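Local atomic coordinates of probable starch synthase 4, chloroplastic/amyloplastic (Arabidopsis thaliana, PDB entry 6GNE), a protein that belongs to the starch synthase family, whose GT-B fold pairs two Rossmann-like domains, and is modelled here with ADP and glycan bound. Residues K284-K289 / L472-M477; N292-R297 / L302-S307; P51-M56 / F118-Y123. All blocks are in the same frame, centred on the assembly; numbering follows the deposited sequence.

Contact 1 (K284-K289 / L472-M477)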
loop_
_atom_site.group_PDB
_atom_site.type_symbol
_atom_site.label_atom_id
_atom_site.label_comp_id
_atom_site.label_asym_id
_atom_site.label_seq_id
_atom_site.Cartn_x
_atom_site.Cartn_y
_atom_site.Cartn_z
ATOM N N LYS A 284 2.671 19.430 -19.726
ATOM C CA LYS A 284 2.851 20.420 -20.779
ATOM C C LYS A 284 4.267 21.001 -20.863
ATOM O O LYS A 284 4.525 21.814 -21.755
ATOM C CB LYS A 284 1.877 21.601 -20.635
ATOM C CG LYS A 284 0.513 21.385 -20.015
ATOM C CD LYS A 284 -0.585 21.158 -21.048
ATOM C CE LYS A 284 -0.686 19.676 -21.435
ATOM N NZ LYS A 284 -1.815 19.416 -22.368
ATOM N N ASP A 285 5.190 20.588 -19.996
ATOM C CA ASP A 285 6.532 21.205 -19.939
ATOM C C ASP A 285 7.508 20.276 -19.199
ATOM O O ASP A 285 7.584 20.296 -17.976
ATOM C CB ASP A 285 6.421 22.600 -19.262
ATOM C CG ASP A 285 7.768 23.284 -19.020
ATOM O OD1 ASP A 285 8.785 23.010 -19.704
ATOM O OD2 ASP A 285 7.795 24.128 -18.112
ATOM N N LEU A 286 8.244 19.469 -19.956
ATOM C CA LEU A 286 9.130 18.447 -19.416
ATOM C C LEU A 286 10.571 18.900 -19.145
ATOM O O LEU A 286 11.411 18.120 -18.702
ATOM C CB LEU A 286 9.150 17.281 -20.397
ATOM C CG LEU A 286 7.797 16.693 -20.757
ATOM C CD1 LEU A 286 7.955 15.736 -21.933
ATOM C CD2 LEU A 286 7.206 16.036 -19.526
ATOM N N GLN A 287 10.876 20.134 -19.472
ATOM C CA GLN A 287 12.110 20.823 -19.078
ATOM C C GLN A 287 12.645 20.320 -17.734
ATOM O O GLN A 287 13.741 19.742 -17.657
ATOM C CB GLN A 287 11.826 22.336 -19.002
ATOM C CG GLN A 287 12.993 23.229 -18.691
ATOM C CD GLN A 287 13.197 24.190 -19.836
ATOM O OE1 GLN A 287 13.590 23.780 -20.937
ATOM N NE2 GLN A 287 12.906 25.477 -19.598
ATOM N N GLY A 288 11.841 20.508 -16.694
ATOM C CA GLY A 288 12.195 20.133 -15.337
ATOM C C GLY A 288 12.442 18.655 -15.091
ATOM O O GLY A 288 13.109 18.309 -14.108
ATOM N N LYS A 289 11.901 17.778 -15.950
ATOM C CA LYS A 289 12.223 16.346 -15.881
ATOM C C LYS A 289 13.682 16.094 -16.259
ATOM O O LYS A 289 14.396 15.503 -15.467
ATOM C CB LYS A 289 11.304 15.477 -16.751
ATOM C CG LYS A 289 11.376 13.996 -16.410
ATOM C CD LYS A 289 10.406 13.201 -17.227
ATOM C CE LYS A 289 10.575 11.702 -17.009
ATOM N NZ LYS A 289 10.503 11.237 -15.590
ATOM N N LEU A 472 4.602 9.883 -25.740
ATOM C CA LEU A 472 4.238 8.823 -24.827
ATOM C C LEU A 472 4.327 9.323 -23.373
ATOM O O LEU A 472 3.405 9.041 -22.570
ATOM C CB LEU A 472 5.124 7.578 -25.040
ATOM C CG LEU A 472 4.825 6.378 -24.139
ATOM C CD1 LEU A 472 3.374 5.897 -24.255
ATOM C CD2 LEU A 472 5.770 5.241 -24.499
ATOM N N VAL A 473 5.400 10.070 -23.054
ATOM C CA VAL A 473 5.567 10.698 -21.743
ATOM C C VAL A 473 4.413 11.667 -21.456
ATOM O O VAL A 473 3.767 11.568 -20.400
ATOM C CB VAL A 473 6.914 11.446 -21.618
ATOM C CG1 VAL A 473 6.993 12.218 -20.312
ATOM C CG2 VAL A 473 8.096 10.491 -21.679
ATOM N N GLU A 474 4.148 12.577 -22.393
ATOM C CA GLU A 474 3.022 13.529 -22.272
ATOM C C GLU A 474 1.672 12.851 -22.003
ATOM O O GLU A 474 0.889 13.255 -21.117
ATOM C CB GLU A 474 2.929 14.396 -23.523
ATOM C CG GLU A 474 4.061 15.410 -23.534
ATOM C CD GLU A 474 4.309 16.078 -24.856
ATOM O OE1 GLU A 474 5.081 17.072 -24.864
ATOM O OE2 GLU A 474 3.742 15.603 -25.870
ATOM N N LYS A 475 1.431 11.793 -22.756
ATOM C CA LYS A 475 0.164 11.091 -22.687
ATOM C C LYS A 475 -0.041 10.437 -21.335
ATOM O O LYS A 475 -1.121 10.520 -20.752
ATOM C CB LYS A 475 0.106 10.032 -23.791
ATOM C CG LYS A 475 -1.158 9.212 -23.800
ATOM C CD LYS A 475 -1.060 8.153 -24.859
ATOM C CE LYS A 475 -2.028 7.026 -24.571
ATOM N NZ LYS A 475 -1.612 5.894 -25.429
ATOM N N VAL A 476 0.999 9.770 -20.872
ATOM C CA VAL A 476 1.002 9.022 -19.623
ATOM C C VAL A 476 0.866 9.961 -18.420
ATOM O O VAL A 476 0.179 9.658 -17.441
ATOM C CB VAL A 476 2.312 8.168 -19.615
ATOM C CG1 VAL A 476 2.756 7.757 -18.265
ATOM C CG2 VAL A 476 2.108 6.933 -20.460
ATOM N N MET A 477 1.514 11.120 -18.519
ATOM C CA MET A 477 1.396 12.169 -17.501
ATOM C C MET A 477 -0.011 12.806 -17.413
ATOM O O MET A 477 -0.323 13.385 -16.389
ATOM C CB MET A 477 2.459 13.243 -17.706
ATOM C CG MET A 477 3.858 12.775 -17.326
ATOM S SD MET A 477 5.131 14.077 -17.329
ATOM C CE MET A 477 4.497 14.975 -15.901
#
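Leu286 reaches the flank of helix 472-477 with both of its methyls: each meets Val473 CG1, while CD2 also touches Met477 and CD1 also nears Glu474. Leu286 CG stands anti to the carbonyl carbon (chi1 -55°), with the fork of the side chain facing the helix. CD2 lies 3.6 Å from Met477 SD and 3.9 Å from Val473 CG1. CD1 approaches Val473 CG1 at 4.0 Å and comes to 4.2 Å from Glu474 CG at the outer margin. The valine is therefore touched through one branch, and the two side chains run at a slant to each other. Leu286 and Met477 lie antiparallel alongside each other, and SD makes the closest approach. The methionine torsions explain this: CG is likewise anti to the carbonyl carbon (chi1 -72°), the chain then runs out extended to SD, and the bend at chi3 (69°) carries CE aside. Val473 and Met477 are one helical turn apart, joined by the backbone bond from Met477 N to Val473 O, and so they face Leu286 together. Glu474 contributes the aliphatic part of its chain. The contact is thus dispersive in character. It sets the loop leading into helix 287-300 against the last turns of helix 466-477. Phe281 touches both Met477 and Lys289, whose NZ bonds to the carbonyls of Ala385, Ser387 and Tyr409 and so ties helix 287-300 to the ends of helices 377-386 and 402-408.

Contact 2 (N292-R297 / L302-S307)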
loop_
_atom_site.group_PDB
_atom_site.type_symbol
_atom_site.label_atom_id
_atom_site.label_comp_id
_atom_site.label_asym_id
_atom_site.label_seq_id
_atom_site.Cartn_x
_atom_site.Cartn_y
_atom_site.Cartn_z
ATOM N N ASN A 292 15.857 17.213 -13.421
ATOM C CA ASN A 292 15.914 16.240 -12.303
ATOM C C ASN A 292 16.804 15.037 -12.649
ATOM O O ASN A 292 17.550 14.527 -11.809
ATOM C CB ASN A 292 14.506 15.761 -11.882
ATOM C CG ASN A 292 13.759 16.784 -11.039
ATOM O OD1 ASN A 292 14.196 17.146 -9.938
ATOM N ND2 ASN A 292 12.626 17.257 -11.561
ATOM N N LYS A 293 16.731 14.597 -13.896
ATOM C CA LYS A 293 17.633 13.576 -14.383
ATOM C C LYS A 293 19.089 14.005 -14.185
ATOM O O LYS A 293 19.894 13.248 -13.649
ATOM C CB LYS A 293 17.325 13.241 -15.839
ATOM C CG LYS A 293 18.139 12.061 -16.344
ATOM C CD LYS A 293 17.636 11.598 -17.686
ATOM C CE LYS A 293 18.553 10.524 -18.242
ATOM N NZ LYS A 293 18.039 9.955 -19.512
ATOM N N HIS A 294 19.403 15.239 -14.566
ATOM C CA HIS A 294 20.758 15.748 -14.388
ATOM C C HIS A 294 21.134 15.880 -12.884
ATOM O O HIS A 294 22.209 15.465 -12.474
ATOM C CB HIS A 294 20.913 17.071 -15.136
ATOM C CG HIS A 294 22.297 17.649 -15.080
ATOM N ND1 HIS A 294 22.690 18.531 -14.091
ATOM C CD2 HIS A 294 23.374 17.480 -15.891
ATOM C CE1 HIS A 294 23.941 18.900 -14.315
ATOM N NE2 HIS A 294 24.383 18.270 -15.392
ATOM N N ALA A 295 20.232 16.426 -12.079
ATOM C CA ALA A 295 20.486 16.627 -10.665
ATOM C C ALA A 295 20.783 15.292 -9.951
ATOM O O ALA A 295 21.749 15.201 -9.172
ATOM C CB ALA A 295 19.310 17.348 -10.000
ATOM N N LEU A 296 19.984 14.254 -10.246
ATOM C CA LEU A 296 20.154 12.945 -9.613
ATOM C C LEU A 296 21.467 12.283 -10.014
ATOM O O LEU A 296 22.165 11.741 -9.158
ATOM C CB LEU A 296 19.011 12.020 -9.941
ATOM C CG LEU A 296 19.063 10.689 -9.213
ATOM C CD1 LEU A 296 18.830 10.832 -7.718
ATOM C CD2 LEU A 296 18.011 9.761 -9.822
ATOM N N ARG A 297 21.800 12.341 -11.298
ATOM C CA ARG A 297 23.118 11.887 -11.761
ATOM C C ARG A 297 24.272 12.534 -10.991
ATOM O O ARG A 297 25.177 11.843 -10.500
ATOM C CB ARG A 297 23.290 12.140 -13.263
ATOM C CG ARG A 297 22.481 11.190 -14.137
ATOM C CD ARG A 297 22.531 11.649 -15.569
ATOM N NE ARG A 297 22.230 10.574 -16.501
ATOM C CZ ARG A 297 22.167 10.690 -17.836
ATOM N NH1 ARG A 297 22.360 11.849 -18.465
ATOM N NH2 ARG A 297 21.881 9.620 -18.566
ATOM N N LEU A 302 26.747 9.519 -11.090
ATOM C CA LEU A 302 26.534 8.862 -12.377
ATOM C C LEU A 302 26.944 9.776 -13.535
ATOM O O LEU A 302 26.821 10.985 -13.441
ATOM C CB LEU A 302 25.079 8.498 -12.552
ATOM C CG LEU A 302 24.409 7.610 -11.521
ATOM C CD1 LEU A 302 22.895 7.660 -11.730
ATOM C CD2 LEU A 302 24.940 6.185 -11.595
ATOM N N SER A 303 27.403 9.189 -14.629
ATOM C CA SER A 303 27.853 9.943 -15.790
ATOM C C SER A 303 26.721 10.642 -16.542
ATOM O O SER A 303 25.685 10.042 -16.822
ATOM C CB SER A 303 28.589 9.021 -16.757
ATOM O OG SER A 303 28.965 9.700 -17.937
ATOM N N SER A 304 26.933 11.912 -16.873
ATOM C CA SER A 304 26.009 12.648 -17.724
ATOM C C SER A 304 26.682 13.019 -19.041
ATOM O O SER A 304 26.142 13.800 -19.797
ATOM C CB SER A 304 25.434 13.870 -16.984
ATOM O OG SER A 304 26.459 14.758 -16.641
ATOM N N ALA A 305 27.834 12.420 -19.330
ATOM C CA ALA A 305 28.537 12.657 -20.604
ATOM C C ALA A 305 27.662 12.448 -21.824
ATOM O O ALA A 305 27.784 13.207 -22.776
ATOM C CB ALA A 305 29.755 11.774 -20.749
ATOM N N GLU A 306 26.843 11.395 -21.823
ATOM C CA GLU A 306 25.937 11.138 -22.958
ATOM C C GLU A 306 24.517 11.667 -22.686
ATOM O O GLU A 306 23.962 11.542 -21.581
ATOM C CB GLU A 306 25.878 9.651 -23.337
ATOM C CG GLU A 306 27.232 8.987 -23.584
ATOM C CD GLU A 306 27.277 7.561 -23.030
ATOM O OE1 GLU A 306 28.316 7.136 -22.479
ATOM O OE2 GLU A 306 26.222 6.876 -23.068
ATOM N N SER A 307 23.964 12.298 -23.728
ATOM C CA SER A 307 22.520 12.548 -23.880
ATOM C C SER A 307 21.898 11.267 -24.480
ATOM O O SER A 307 22.588 10.481 -25.200
ATOM C CB SER A 307 22.276 13.759 -24.803
ATOM O OG SER A 307 23.250 13.786 -25.852
HETATM O O HOH W 1 21.182 11.262 -21.305
#
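Arg297 sets CG anti to its carbonyl carbon (chi1 -73°) and keeps its chain extended from CG to NE, which lays the side chain along residues 302-306. Leu302 crosses its root at about a right angle, with Arg297 CG and Leu302 CB 4.1 Å apart. Farther out, Arg297 CD packs on Ser304 CB at 3.9 Å. The guanidinium lies between two groups: Ser303 O sits 3.5 Å above the plane on one face, offset to the rim, and Lys293 CE is over the other. Such a position above the plane does not suit a bond from NE to Ser303 O. Instead, Gln340 supplies the polar match, its OE1 accepting from Arg297 NE and its NE2 donating to Ser303 O. A water extends the link, accepting from Arg297 NH1 at 3.1 Å and donating to Glu306 O at 2.8 Å. The backbone adds Leu302 N to Arg297 O (2.9 Å), a bond between residues five apart that is bent at 140° at the hydrogen. Ser303 OG closes an ST turn onto Ala305 N. The whole forms the exit of helix 287-300 toward strand 311-317, with Leu302 resting on Gln340 and Val342 of strand 340-346 and Leu296 packed against helix 377-386.

Contact 3 (P51-M56 / F118-Y123)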
loop_
_atom_site.group_PDB
_atom_site.type_symbol
_atom_site.label_atom_id
_atom_site.label_comp_id
_atom_site.label_asym_id
_atom_site.label_seq_id
_atom_site.Cartn_x
_atom_site.Cartn_y
_atom_site.Cartn_z
ATOM N N PRO A 51 -2.184 3.492 15.925
ATOM C CA PRO A 51 -1.362 3.450 17.107
ATOM C C PRO A 51 -0.430 4.655 17.164
ATOM O O PRO A 51 -0.114 5.246 16.143
ATOM C CB PRO A 51 -0.535 2.170 16.935
ATOM C CG PRO A 51 -1.233 1.378 15.878
ATOM C CD PRO A 51 -1.815 2.430 14.979
ATOM N N LYS A 52 0.019 4.986 18.363
ATOM C CA LYS A 52 1.105 5.922 18.540
ATOM C C LYS A 52 2.387 5.104 18.587
ATOM O O LYS A 52 2.829 4.673 19.656
ATOM C CB LYS A 52 0.946 6.736 19.824
ATOM C CG LYS A 52 2.084 7.719 20.072
ATOM C CD LYS A 52 1.683 9.186 19.904
ATOM C CE LYS A 52 2.751 10.137 20.419
ATOM N NZ LYS A 52 3.460 9.662 21.666
ATOM N N TYR A 53 2.988 4.904 17.421
ATOM C CA TYR A 53 4.301 4.284 17.346
ATOM C C TYR A 53 5.357 5.280 17.816
ATOM O O TYR A 53 5.246 6.492 17.593
ATOM C CB TYR A 53 4.643 3.878 15.930
ATOM C CG TYR A 53 3.698 2.878 15.280
ATOM C CD1 TYR A 53 3.752 1.520 15.580
ATOM C CD2 TYR A 53 2.785 3.300 14.320
ATOM C CE1 TYR A 53 2.909 0.623 14.953
ATOM C CE2 TYR A 53 1.937 2.404 13.692
ATOM C CZ TYR A 53 1.989 1.068 14.010
ATOM O OH TYR A 53 1.144 0.194 13.362
ATOM N N ASP A 54 6.364 4.763 18.503
ATOM C CA ASP A 54 7.562 5.543 18.812
ATOM C C ASP A 54 8.326 5.969 17.540
ATOM O O ASP A 54 8.983 7.032 17.514
ATOM C CB ASP A 54 8.485 4.757 19.753
ATOM C CG ASP A 54 8.876 3.371 19.203
ATOM O OD1 ASP A 54 8.334 2.862 18.167
ATOM O OD2 ASP A 54 9.753 2.766 19.833
ATOM N N CYS A 55 8.239 5.146 16.494
ATOM C CA CYS A 55 8.977 5.384 15.271
ATOM C C CYS A 55 8.168 6.173 14.251
ATOM O O CYS A 55 8.490 6.154 13.064
ATOM C CB CYS A 55 9.480 4.042 14.692
ATOM S SG CYS A 55 8.210 2.789 14.354
ATOM N N MET A 56 7.117 6.864 14.688
ATOM C CA MET A 56 6.302 7.659 13.765
ATOM C C MET A 56 7.043 8.897 13.282
ATOM O O MET A 56 7.999 9.342 13.903
ATOM C CB MET A 56 4.952 8.025 14.397
ATOM C CG MET A 56 4.982 9.127 15.492
ATOM S SD MET A 56 3.382 9.390 16.307
ATOM C CE MET A 56 2.860 11.028 15.803
ATOM N N PHE A 118 0.541 -10.395 16.837
ATOM C CA PHE A 118 -0.852 -10.778 17.015
ATOM C C PHE A 118 -1.464 -10.055 18.231
ATOM O O PHE A 118 -2.562 -9.468 18.154
ATOM C CB PHE A 118 -0.967 -12.304 17.167
ATOM C CG PHE A 118 -2.374 -12.803 17.055
ATOM C CD1 PHE A 118 -3.244 -12.725 18.131
ATOM C CD2 PHE A 118 -2.840 -13.330 15.849
ATOM C CE1 PHE A 118 -4.546 -13.153 18.014
ATOM C CE2 PHE A 118 -4.153 -13.757 15.719
ATOM C CZ PHE A 118 -5.001 -13.674 16.813
ATOM N N ARG A 119 -0.738 -10.112 19.350
ATOM C CA ARG A 119 -1.172 -9.478 20.570
ATOM C C ARG A 119 -1.193 -7.949 20.418
ATOM O O ARG A 119 -2.187 -7.300 20.788
ATOM C CB ARG A 119 -0.293 -9.909 21.744
ATOM C CG ARG A 119 -0.560 -11.344 22.197
ATOM C CD ARG A 119 0.516 -11.880 23.146
ATOM N NE ARG A 119 0.729 -11.036 24.321
ATOM C CZ ARG A 119 -0.115 -10.917 25.352
ATOM N NH1 ARG A 119 0.202 -10.110 26.356
ATOM N NH2 ARG A 119 -1.284 -11.561 25.385
ATOM N N ARG A 120 -0.110 -7.404 19.855
ATOM C CA ARG A 120 0.038 -5.974 19.600
ATOM C C ARG A 120 -1.191 -5.436 18.872
ATOM O O ARG A 120 -1.849 -4.519 19.350
ATOM C CB ARG A 120 1.294 -5.685 18.768
ATOM C CG ARG A 120 2.633 -5.930 19.446
ATOM C CD ARG A 120 3.804 -5.732 18.493
ATOM N NE ARG A 120 4.024 -4.299 18.203
ATOM C CZ ARG A 120 4.457 -3.774 17.051
ATOM N NH1 ARG A 120 4.739 -4.524 15.982
ATOM N NH2 ARG A 120 4.614 -2.456 16.954
ATOM N N PHE A 121 -1.550 -6.028 17.742
ATOM C CA PHE A 121 -2.618 -5.445 16.923
ATOM C C PHE A 121 -4.056 -5.851 17.318
ATOM O O PHE A 121 -5.009 -5.092 17.096
ATOM C CB PHE A 121 -2.313 -5.652 15.438
ATOM C CG PHE A 121 -1.085 -4.898 14.970
ATOM C CD1 PHE A 121 -1.145 -3.526 14.776
ATOM C CD2 PHE A 121 0.126 -5.556 14.748
ATOM C CE1 PHE A 121 -0.031 -2.826 14.344
ATOM C CE2 PHE A 121 1.253 -4.858 14.334
ATOM C CZ PHE A 121 1.183 -3.493 14.126
ATOM N N SER A 122 -4.237 -7.028 17.902
ATOM C CA SER A 122 -5.532 -7.357 18.507
ATOM C C SER A 122 -5.830 -6.427 19.704
ATOM O O SER A 122 -6.977 -6.013 19.893
ATOM C CB SER A 122 -5.628 -8.840 18.907
ATOM O OG SER A 122 -4.676 -9.172 19.889
ATOM N N TYR A 123 -4.818 -6.083 20.504
ATOM C CA TYR A 123 -5.014 -5.069 21.560
ATOM C C TYR A 123 -5.490 -3.747 20.973
ATOM O O TYR A 123 -6.497 -3.178 21.411
ATOM C CB TYR A 123 -3.732 -4.815 22.361
ATOM C CG TYR A 123 -3.897 -3.772 23.464
ATOM C CD1 TYR A 123 -3.810 -2.390 23.182
ATOM C CD2 TYR A 123 -4.144 -4.158 24.788
ATOM C CE1 TYR A 123 -3.969 -1.450 24.191
ATOM C CE2 TYR A 123 -4.295 -3.212 25.799
ATOM C CZ TYR A 123 -4.211 -1.865 25.504
ATOM O OH TYR A 123 -4.341 -0.936 26.520
#
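Tyr53, in the loop after strand 45-51, meets helix 117-134 through its phenol end, and the contact has an aromatic part and a polar part. In the aromatic part, Tyr53 OH comes to the edge of the Phe121 ring, in its plane, 3.4 Å from CE1 and 3.8 Å from CZ. Phe121 CE1 in turn lies at the rim of the tyrosine, so the rings do not stack; the side chains cross at about a right angle. Tyr53 also packs edge-to-face with Phe111. Pro51 CB lies over one face of the tyrosine, toward its rim. In the polar part, Arg120 NH2 stands 4.0 Å from Tyr53 CE1, near the phenol plane and at its edge. With ring and guanidinium planes 64° apart and the nitrogen at the rim, this is not a cation-pi stack. With the arginine bent at chi3 (73°), Phe121 CZ comes over one guanidinium face, toward its rim. Tyr53 OH bonds to Ala17 O, while Arg120 pairs with Asp117 through NH1 and with Phe105 O through NE. The buried charge of Arg120 is thus probably balanced by Asp117 and the carbonyls of Phe105 and Phe111, and the Phe121 edge lies where a weak C-H...O attraction to the phenol would be possible.

How the contacts relate
Contacts 1 and 2 share helix 287-300: the first lies at the approach to it and the second at its exit, with centres 18 Å apart. Along the chain, contact 2 is nested inside the loop closed by contact 1, whereas contact 3 closes before either opens. Contact 3 lies on the far side of the chain's centre from contact 1, their nearest atoms about 29 Å apart; from contact 2 the nearest atoms are about 24 Å away. Contact 3 lies within the starch synthase catalytic domain; the other two sit in the half with the six-stranded parallel sheet, consistent with the second GT-B domain. The Phe121 side chain is about 6 Å from a bound glucose unit and about 9 Å from AC1, near the glycan without touching it.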